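Local coordinates for protein Exo-alpha-sialidase (Clostridium perfringens, PDB 2VO8) that probably removes terminal sialic acids as a family 33 glycoside hydrolase, and appears, through this cohesin module, to take part in assembling the bacterium's toxin complexes, at residues F55-I60 with V97-T102; L47-A52 with P76-I81. All blocks are in the same frame, centred on the assembly; numbering follows the deposited sequence.

In the fold
Contact 1 (55-60 with 97-102) and contact 2 (47-52 with 76-81) are two antiparallel strand pairings of the cohesin beta-sandwich, their centres about 10 Å apart. Strand 41-49 leads into strand 55-62 and strand 78-85 into strand 95-103, and the segments alternate along the chain. Both are partly buried, and their apolar faces turn to one another: Ile60 CD1 packs on Val79 CG1 at 3.6 Å and Val99 CG1 on Phe48 CE2 at 3.9 Å. Their other faces mix polar and apolar residues. Contact 1 carries a beta bulge at Asn58 and Glu59, whereas contact 2 ends in a loop where a tyrosine covers a glycine.

Contact 1 (F55-I60 with V97-T102); sequences FILNEI and VKVNLT
A classic beta bulge interrupts the antiparallel pairing of strands 55-62 and 95-103 in this cohesin fold: Asn58 and Glu59 both face Asn100. The carbonyl O of Asn100 accepts a 2.8 Å bond from Asn58 N and a weak one from Glu59 N, while Asn100 N gives a bond to Glu59 O at 2.9 Å. Before the bulge the pairing is regular, Ile56 and Thr102 exchanging two backbone bonds, the one from Ile56 N to Thr102 O almost straight at 177°.

On the inner face aliphatic side chains and Phe55 pack together. Ile60 CG2 presses on Val97 CG1 at 3.4 Å, tighter than usual for two methyls, and its CG1 lies alongside Val99. Leu57 has CG anti to the backbone N, and chi2 (65°) turns CD1 against Val99 CG1 at 3.6 Å; Leu101 CD2 meets Phe55 CB at 4.0 Å. Val79 of strand 78-85 touches both Leu57 and Ile60. The opposite face is mostly polar, with Ile56 the apolar exception: Glu59 CG crosses Asn100 CB at 3.8 Å. The Asn58 side chain lies close to those of Asn100 and Thr102. A water lies within hydrogen-bonding reach of Lys98 O, and more weakly of Glu59 OE2.

The pairing is thus largely amphipathic: aliphatic residues supply the sandwich interior, mostly polar ones the more exposed side, and the bulge admits an extra residue while Asn100 O still has backbone donors.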
ATOM      1  N   PHE A  55     -10.887  -4.045  11.124  1.00 18.00           N
ATOM      2  CA  PHE A  55     -10.693  -4.782   9.874  1.00 17.67           C
ATOM      3  C   PHE A  55     -10.052  -6.137  10.071  1.00 17.35           C
ATOM      4  O   PHE A  55      -9.234  -6.300  10.908  1.00 16.12           O
ATOM      5  CB  PHE A  55      -9.835  -4.023   8.861  1.00 18.12           C
ATOM      6  CG  PHE A  55     -10.272  -2.629   8.604  1.00 15.57           C
ATOM      7  CD1 PHE A  55     -11.153  -2.360   7.635  1.00 16.34           C
ATOM      8  CD2 PHE A  55      -9.769  -1.582   9.345  1.00 20.86           C
ATOM      9  CE1 PHE A  55     -11.533  -1.113   7.391  1.00 17.53           C
ATOM     10  CE2 PHE A  55     -10.143  -0.351   9.106  1.00 18.08           C
ATOM     11  CZ  PHE A  55     -11.048  -0.107   8.141  1.00 18.02           C
ATOM     12  N   ILE A  56     -10.444  -7.052   9.200  1.00 18.59           N
ATOM     13  CA  ILE A  56      -9.790  -8.331   8.954  1.00 18.20           C
ATOM     14  C   ILE A  56      -8.841  -8.208   7.694  1.00 17.83           C
ATOM     15  O   ILE A  56      -9.355  -7.876   6.682  1.00 16.13           O
ATOM     16  CB  ILE A  56     -10.916  -9.401   8.651  1.00 18.82           C
ATOM     17  CG1 ILE A  56     -11.905  -9.518   9.813  1.00 19.84           C
ATOM     18  CG2 ILE A  56     -10.376 -10.689   8.289  1.00 18.64           C
ATOM     19  CD1 ILE A  56     -13.251 -10.025   9.448  1.00 18.72           C
ATOM     20  N   LEU A  57      -7.527  -8.514   7.829  1.00 18.11           N
ATOM     21  CA  LEU A  57      -6.662  -8.567   6.656  1.00 19.20           C
ATOM     22  C   LEU A  57      -6.840  -9.879   5.899  1.00 20.52           C
ATOM     23  O   LEU A  57      -6.544 -10.952   6.422  1.00 21.42           O
ATOM     24  CB  LEU A  57      -5.198  -8.387   7.061  1.00 18.44           C
ATOM     25  CG  LEU A  57      -4.170  -8.430   5.928  1.00 20.64           C
ATOM     26  CD1 LEU A  57      -4.374  -7.263   4.974  1.00 20.69           C
ATOM     27  CD2 LEU A  57      -2.756  -8.433   6.485  1.00 18.68           C
ATOM     28  N   ASN A  58      -7.325  -9.783   4.666  1.00 20.35           N
ATOM     29  CA  ASN A  58      -7.662 -10.975   3.873  1.00 21.36           C
ATOM     30  C   ASN A  58      -6.530 -11.506   3.042  1.00 23.73           C
ATOM     31  O   ASN A  58      -6.129 -12.659   3.215  1.00 25.06           O
ATOM     32  CB  ASN A  58      -8.853 -10.733   2.960  1.00 20.59           C
ATOM     33  CG  ASN A  58     -10.093 -10.389   3.720  1.00 20.86           C
ATOM     34  OD1 ASN A  58     -10.858  -9.474   3.344  1.00 20.92           O
ATOM     35  ND2 ASN A  58     -10.297 -11.106   4.819  1.00 21.45           N
ATOM     36  N   GLU A  59      -6.023 -10.697   2.123  1.00 23.11           N
ATOM     37  CA  GLU A  59      -4.860 -11.100   1.278  1.00 22.99           C
ATOM     38  C   GLU A  59      -4.233  -9.831   0.729  1.00 22.14           C
ATOM     39  O   GLU A  59      -4.927  -8.813   0.560  1.00 21.68           O
ATOM     40  CB  GLU A  59      -5.237 -11.974   0.106  1.00 24.43           C
ATOM     41  CG  GLU A  59      -6.355 -11.388  -0.761  1.00 26.54           C
ATOM     42  CD  GLU A  59      -6.510 -12.030  -2.157  1.00 29.69           C
ATOM     43  OE1 GLU A  59      -5.981 -13.160  -2.376  1.00 35.82           O
ATOM     44  OE2 GLU A  59      -7.201 -11.411  -3.018  1.00 31.01           O
ATOM     45  N   ILE A  60      -2.936  -9.916   0.468  1.00 20.96           N
ATOM     46  CA  ILE A  60      -2.181  -8.797  -0.103  1.00 20.64           C
ATOM     47  C   ILE A  60      -1.538  -9.392  -1.359  1.00 20.60           C
ATOM     48  O   ILE A  60      -0.818 -10.386  -1.287  1.00 21.47           O
ATOM     49  CB  ILE A  60      -1.138  -8.284   0.864  1.00 20.20           C
ATOM     50  CG1 ILE A  60      -1.795  -7.584   2.076  1.00 18.90           C
ATOM     51  CG2 ILE A  60      -0.189  -7.274   0.205  1.00 19.41           C
ATOM     52  CD1 ILE A  60      -0.814  -7.300   3.126  1.00 18.07           C
ATOM     53  N   VAL A  97       0.243  -2.738  -5.410  1.00 19.41           N
ATOM     54  CA  VAL A  97      -0.231  -3.723  -4.429  1.00 20.20           C
ATOM     55  C   VAL A  97      -1.734  -3.548  -4.188  1.00 20.27           C
ATOM     56  O   VAL A  97      -2.225  -2.414  -4.165  1.00 18.84           O
ATOM     57  CB  VAL A  97       0.483  -3.575  -3.083  1.00 18.94           C
ATOM     58  CG1 VAL A  97      -0.078  -4.687  -2.038  1.00 19.19           C
ATOM     59  CG2 VAL A  97       1.988  -3.598  -3.232  1.00 19.22           C
ATOM     60  N   LYS A  98      -2.445  -4.676  -4.061  1.00 20.56           N
ATOM     61  CA  LYS A  98      -3.867  -4.708  -3.672  1.00 21.35           C
ATOM     62  C   LYS A  98      -3.908  -5.264  -2.252  1.00 19.92           C
ATOM     63  O   LYS A  98      -3.455  -6.386  -2.025  1.00 17.72           O
ATOM     64  CB  LYS A  98      -4.642  -5.682  -4.554  1.00 22.91           C
ATOM     65  CG  LYS A  98      -4.680  -5.369  -6.036  1.00 24.77           C
ATOM     66  CD  LYS A  98      -5.656  -6.296  -6.781  1.00 24.98           C
ATOM     67  CE  LYS A  98      -5.016  -7.304  -7.743  1.00 28.91           C
ATOM     68  NZ  LYS A  98      -6.050  -7.566  -8.822  1.00 27.28           N
ATOM     69  N   VAL A  99      -4.457  -4.504  -1.301  1.00 17.85           N
ATOM     70  CA  VAL A  99      -4.646  -4.996   0.070  1.00 18.80           C
ATOM     71  C   VAL A  99      -6.147  -5.212   0.291  1.00 18.46           C
ATOM     72  O   VAL A  99      -6.939  -4.289   0.195  1.00 19.17           O
ATOM     73  CB  VAL A  99      -4.077  -4.021   1.155  1.00 18.98           C
ATOM     74  CG1 VAL A  99      -4.250  -4.593   2.587  1.00 16.95           C
ATOM     75  CG2 VAL A  99      -2.652  -3.684   0.913  1.00 17.73           C
ATOM     76  N   ASN A 100      -6.555  -6.466   0.491  1.00 18.17           N
ATOM     77  CA  ASN A 100      -7.971  -6.814   0.563  1.00 17.20           C
ATOM     78  C   ASN A 100      -8.326  -6.962   2.054  1.00 16.52           C
ATOM     79  O   ASN A 100      -7.648  -7.678   2.787  1.00 15.44           O
ATOM     80  CB  ASN A 100      -8.254  -8.109  -0.198  1.00 18.09           C
ATOM     81  CG  ASN A 100      -9.710  -8.327  -0.402  1.00 20.50           C
ATOM     82  OD1 ASN A 100     -10.438  -8.693   0.568  1.00 23.08           O
ATOM     83  ND2 ASN A 100     -10.197  -8.064  -1.623  1.00 18.44           N
ATOM     84  N   LEU A 101      -9.326  -6.196   2.472  1.00 17.39           N
ATOM     85  CA  LEU A 101      -9.767  -6.063   3.876  1.00 16.91           C
ATOM     86  C   LEU A 101     -11.266  -6.215   3.967  1.00 15.96           C
ATOM     87  O   LEU A 101     -11.961  -5.879   3.069  1.00 14.37           O
ATOM     88  CB  LEU A 101      -9.386  -4.678   4.430  1.00 17.10           C
ATOM     89  CG  LEU A 101      -7.869  -4.453   4.497  1.00 18.98           C
ATOM     90  CD1 LEU A 101      -7.487  -3.096   3.848  1.00 19.85           C
ATOM     91  CD2 LEU A 101      -7.299  -4.553   5.855  1.00 19.21           C
ATOM     92  N   THR A 102     -11.769  -6.724   5.093  1.00 17.74           N
ATOM     93  CA  THR A 102     -13.212  -6.738   5.386  1.00 16.73           C
ATOM     94  C   THR A 102     -13.443  -6.050   6.741  1.00 16.04           C
ATOM     95  O   THR A 102     -12.838  -6.455   7.753  1.00 16.55           O
ATOM     96  CB  THR A 102     -13.786  -8.152   5.436  1.00 18.60           C
ATOM     97  OG1 THR A 102     -13.520  -8.839   4.190  1.00 18.70           O
ATOM     98  CG2 THR A 102     -15.313  -8.139   5.755  1.00 16.60           C
TER
HETATM   99  O   HOH W   1      -5.439  -8.892  -2.780  1.00 20.35           O

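Contact 2 (L47-A52 with P76-I81); sequences LFEYNA and PGKVRI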
ATOM      1  N   LEU A  47       5.210   0.120   4.909  1.00 19.68           N
ATOM      2  CA  LEU A  47       4.662  -0.390   6.139  1.00 20.64           C
ATOM      3  C   LEU A  47       3.240   0.153   6.132  1.00 20.45           C
ATOM      4  O   LEU A  47       3.008   1.369   6.177  1.00 19.29           O
ATOM      5  CB  LEU A  47       5.473  -0.080   7.401  1.00 20.63           C
ATOM      6  CG  LEU A  47       4.859  -0.855   8.599  1.00 21.39           C
ATOM      7  CD1 LEU A  47       5.238  -2.326   8.662  1.00 23.29           C
ATOM      8  CD2 LEU A  47       5.094  -0.142   9.940  1.00 24.05           C
ATOM      9  N   PHE A  48       2.309  -0.793   5.975  1.00 19.54           N
ATOM     10  CA  PHE A  48       0.884  -0.516   5.802  1.00 19.77           C
ATOM     11  C   PHE A  48       0.223  -0.630   7.169  1.00 19.27           C
ATOM     12  O   PHE A  48       0.395  -1.625   7.840  1.00 19.13           O
ATOM     13  CB  PHE A  48       0.234  -1.516   4.860  1.00 18.05           C
ATOM     14  CG  PHE A  48      -1.273  -1.358   4.753  1.00 18.42           C
ATOM     15  CD1 PHE A  48      -1.843  -0.396   3.936  1.00 18.10           C
ATOM     16  CD2 PHE A  48      -2.121  -2.172   5.493  1.00 18.91           C
ATOM     17  CE1 PHE A  48      -3.210  -0.253   3.837  1.00 18.12           C
ATOM     18  CE2 PHE A  48      -3.464  -2.048   5.375  1.00 16.46           C
ATOM     19  CZ  PHE A  48      -4.028  -1.116   4.565  1.00 18.80           C
ATOM     20  N   GLU A  49      -0.512   0.394   7.579  1.00 19.80           N
ATOM     21  CA  GLU A  49      -1.100   0.405   8.937  1.00 19.63           C
ATOM     22  C   GLU A  49      -2.598   0.549   8.852  1.00 18.28           C
ATOM     23  O   GLU A  49      -3.151   1.230   7.979  1.00 17.70           O
ATOM     24  CB  GLU A  49      -0.447   1.493   9.796  1.00 20.38           C
ATOM     25  CG  GLU A  49       1.024   1.180  10.058  1.00 22.49           C
ATOM     26  CD  GLU A  49       1.556   1.839  11.293  1.00 21.87           C
ATOM     27  OE1 GLU A  49       0.801   1.941  12.298  1.00 22.32           O
ATOM     28  OE2 GLU A  49       2.750   2.221  11.287  1.00 23.00           O
ATOM     29  N   TYR A  50      -3.261  -0.167   9.759  1.00 18.47           N
ATOM     30  CA  TYR A  50      -4.703  -0.175   9.822  1.00 18.52           C
ATOM     31  C   TYR A  50      -5.128  -0.611  11.245  1.00 17.45           C
ATOM     32  O   TYR A  50      -4.323  -1.144  12.009  1.00 16.22           O
ATOM     33  CB  TYR A  50      -5.260  -1.143   8.800  1.00 18.59           C
ATOM     34  CG  TYR A  50      -5.126  -2.595   9.181  1.00 18.90           C
ATOM     35  CD1 TYR A  50      -6.198  -3.297   9.764  1.00 17.98           C
ATOM     36  CD2 TYR A  50      -3.938  -3.300   8.923  1.00 19.01           C
ATOM     37  CE1 TYR A  50      -6.077  -4.661  10.065  1.00 19.93           C
ATOM     38  CE2 TYR A  50      -3.805  -4.643   9.255  1.00 20.31           C
ATOM     39  CZ  TYR A  50      -4.887  -5.327   9.827  1.00 19.06           C
ATOM     40  OH  TYR A  50      -4.717  -6.658  10.185  1.00 18.57           O
ATOM     41  N   ASN A  51      -6.380  -0.350  11.543  1.00 18.53           N
ATOM     42  CA  ASN A  51      -6.900  -0.623  12.869  1.00 17.80           C
ATOM     43  C   ASN A  51      -7.368  -2.073  12.883  1.00 17.43           C
ATOM     44  O   ASN A  51      -8.405  -2.387  12.302  1.00 19.59           O
ATOM     45  CB  ASN A  51      -8.009   0.364  13.219  1.00 17.91           C
ATOM     46  CG  ASN A  51      -8.721   0.033  14.523  1.00 17.68           C
ATOM     47  OD1 ASN A  51      -8.346  -0.925  15.250  1.00 23.08           O
ATOM     48  ND2 ASN A  51      -9.722   0.850  14.849  1.00 17.56           N
ATOM     49  N   ALA A  52      -6.565  -2.914  13.530  1.00 18.11           N
ATOM     50  CA  ALA A  52      -6.772  -4.371  13.567  1.00 17.93           C
ATOM     51  C   ALA A  52      -8.071  -4.724  14.323  1.00 18.40           C
ATOM     52  O   ALA A  52      -8.609  -5.837  14.168  1.00 20.00           O
ATOM     53  CB  ALA A  52      -5.559  -5.069  14.199  1.00 18.87           C
ATOM     54  N   PRO A  76      -0.069  -6.667  15.185  1.00 25.66           N
ATOM     55  CA  PRO A  76      -1.434  -6.441  14.718  1.00 24.33           C
ATOM     56  C   PRO A  76      -1.599  -5.019  14.117  1.00 23.39           C
ATOM     57  O   PRO A  76      -1.217  -4.017  14.749  1.00 23.48           O
ATOM     58  CB  PRO A  76      -2.257  -6.616  15.993  1.00 25.74           C
ATOM     59  CG  PRO A  76      -1.441  -7.503  16.827  1.00 24.46           C
ATOM     60  CD  PRO A  76      -0.035  -7.125  16.587  1.00 25.74           C
ATOM     61  N   GLY A  77      -2.080  -4.951  12.882  1.00 21.85           N
ATOM     62  CA  GLY A  77      -2.364  -3.668  12.236  1.00 22.11           C
ATOM     63  C   GLY A  77      -1.158  -2.961  11.635  1.00 22.27           C
ATOM     64  O   GLY A  77      -1.261  -1.803  11.243  1.00 21.36           O
ATOM     65  N   LYS A  78      -0.029  -3.661  11.561  1.00 21.96           N
ATOM     66  CA  LYS A  78       1.213  -3.138  10.938  1.00 22.35           C
ATOM     67  C   LYS A  78       1.814  -4.212  10.050  1.00 21.60           C
ATOM     68  O   LYS A  78       2.240  -5.251  10.552  1.00 20.54           O
ATOM     69  CB  LYS A  78       2.231  -2.712  11.988  1.00 23.46           C
ATOM     70  CG  LYS A  78       1.733  -1.563  12.863  1.00 23.81           C
ATOM     71  CD  LYS A  78       2.802  -1.072  13.788  1.00 25.61           C
ATOM     72  CE  LYS A  78       2.315   0.128  14.602  1.00 29.64           C
ATOM     73  NZ  LYS A  78       3.096   0.326  15.845  1.00 28.76           N
ATOM     74  N   VAL A  79       1.819  -3.953   8.735  1.00 21.07           N
ATOM     75  CA  VAL A  79       2.127  -4.985   7.727  1.00 21.83           C
ATOM     76  C   VAL A  79       3.294  -4.496   6.854  1.00 22.39           C
ATOM     77  O   VAL A  79       3.185  -3.479   6.153  1.00 20.12           O
ATOM     78  CB  VAL A  79       0.946  -5.322   6.832  1.00 22.04           C
ATOM     79  CG1 VAL A  79       1.258  -6.605   5.940  1.00 24.94           C
ATOM     80  CG2 VAL A  79      -0.350  -5.515   7.624  1.00 21.93           C
ATOM     81  N   ARG A  80       4.389  -5.240   6.921  1.00 22.91           N
ATOM     82  CA  ARG A  80       5.549  -5.001   6.077  1.00 23.36           C
ATOM     83  C   ARG A  80       5.282  -5.614   4.715  1.00 21.87           C
ATOM     84  O   ARG A  80       4.997  -6.805   4.623  1.00 22.31           O
ATOM     85  CB  ARG A  80       6.810  -5.595   6.695  1.00 23.21           C
ATOM     86  CG  ARG A  80       8.015  -5.337   5.814  1.00 26.15           C
ATOM     87  CD  ARG A  80       9.312  -5.538   6.555  1.00 29.24           C
ATOM     88  NE  ARG A  80       9.627  -6.957   6.761  1.00 33.32           N
ATOM     89  CZ  ARG A  80       9.723  -7.575   7.947  1.00 34.25           C
ATOM     90  NH1 ARG A  80       9.520  -6.921   9.102  1.00 38.01           N
ATOM     91  NH2 ARG A  80      10.017  -8.872   7.989  1.00 35.34           N
ATOM     92  N   ILE A  81       5.386  -4.802   3.672  1.00 20.16           N
ATOM     93  CA  ILE A  81       5.058  -5.185   2.296  1.00 19.96           C
ATOM     94  C   ILE A  81       6.259  -4.868   1.408  1.00 21.42           C
ATOM     95  O   ILE A  81       6.717  -3.713   1.361  1.00 19.94           O
ATOM     96  CB  ILE A  81       3.827  -4.481   1.758  1.00 20.48           C
ATOM     97  CG1 ILE A  81       2.622  -4.713   2.691  1.00 18.48           C
ATOM     98  CG2 ILE A  81       3.556  -4.884   0.285  1.00 20.07           C
ATOM     99  CD1 ILE A  81       1.432  -4.119   2.212  1.00 18.31           C
TER
HETATM  100  O   HOH W   2      -1.655   0.199  12.851  1.00 28.48           O
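Phe48 and Val79 exchange two backbone hydrogen bonds that pair strand 41-49 with strand 78-85 antiparallel, Phe48 N to Val79 O measuring 2.8 Å at 174°. A third, from Tyr50 N to Gly77 O, carries the pairing past the end of the first strand; there the donor is tilted 26° from the carbonyl plane. A water can donate to the same Gly77 O at 2.6 Å and to Glu49 OE1, though other acceptors compete for it.

The aromatic contact centres on Gly77. Its CA sits over one face of the Tyr50 ring, 3.8 Å from the centroid and offset toward the rim, a CH-pi contact, while Val79 CG2 lies at the ring edge in plane. Gly77 has positive phi and Tyr50 O sits close beside its CA, a position that suits a residue without CB. Glu73 OE2 is hydrogen-bonded to both Tyr50 OH and Gly77 N.

Among apolar groups, Phe48 CB meets Ile81 CD1 at 3.9 Å and Ala52 CB touches Pro76. Leu47 CD1 instead lies 3.4 Å from both Val79 C and Val79 O. Glu49 and Lys78 run side by side, OE1 3.3 Å from Lys78 CE; the charges, 4.5 Å apart from OE1 to NZ, stop short of a salt bridge, and Glu49 OE2 hydrogen-bonds Thr115 OG1.

The tyrosine ring therefore stacks on the CA-H of Gly77, and Glu73 ties ring hydroxyl and turn together, while the Glu-Lys attraction is probably modest.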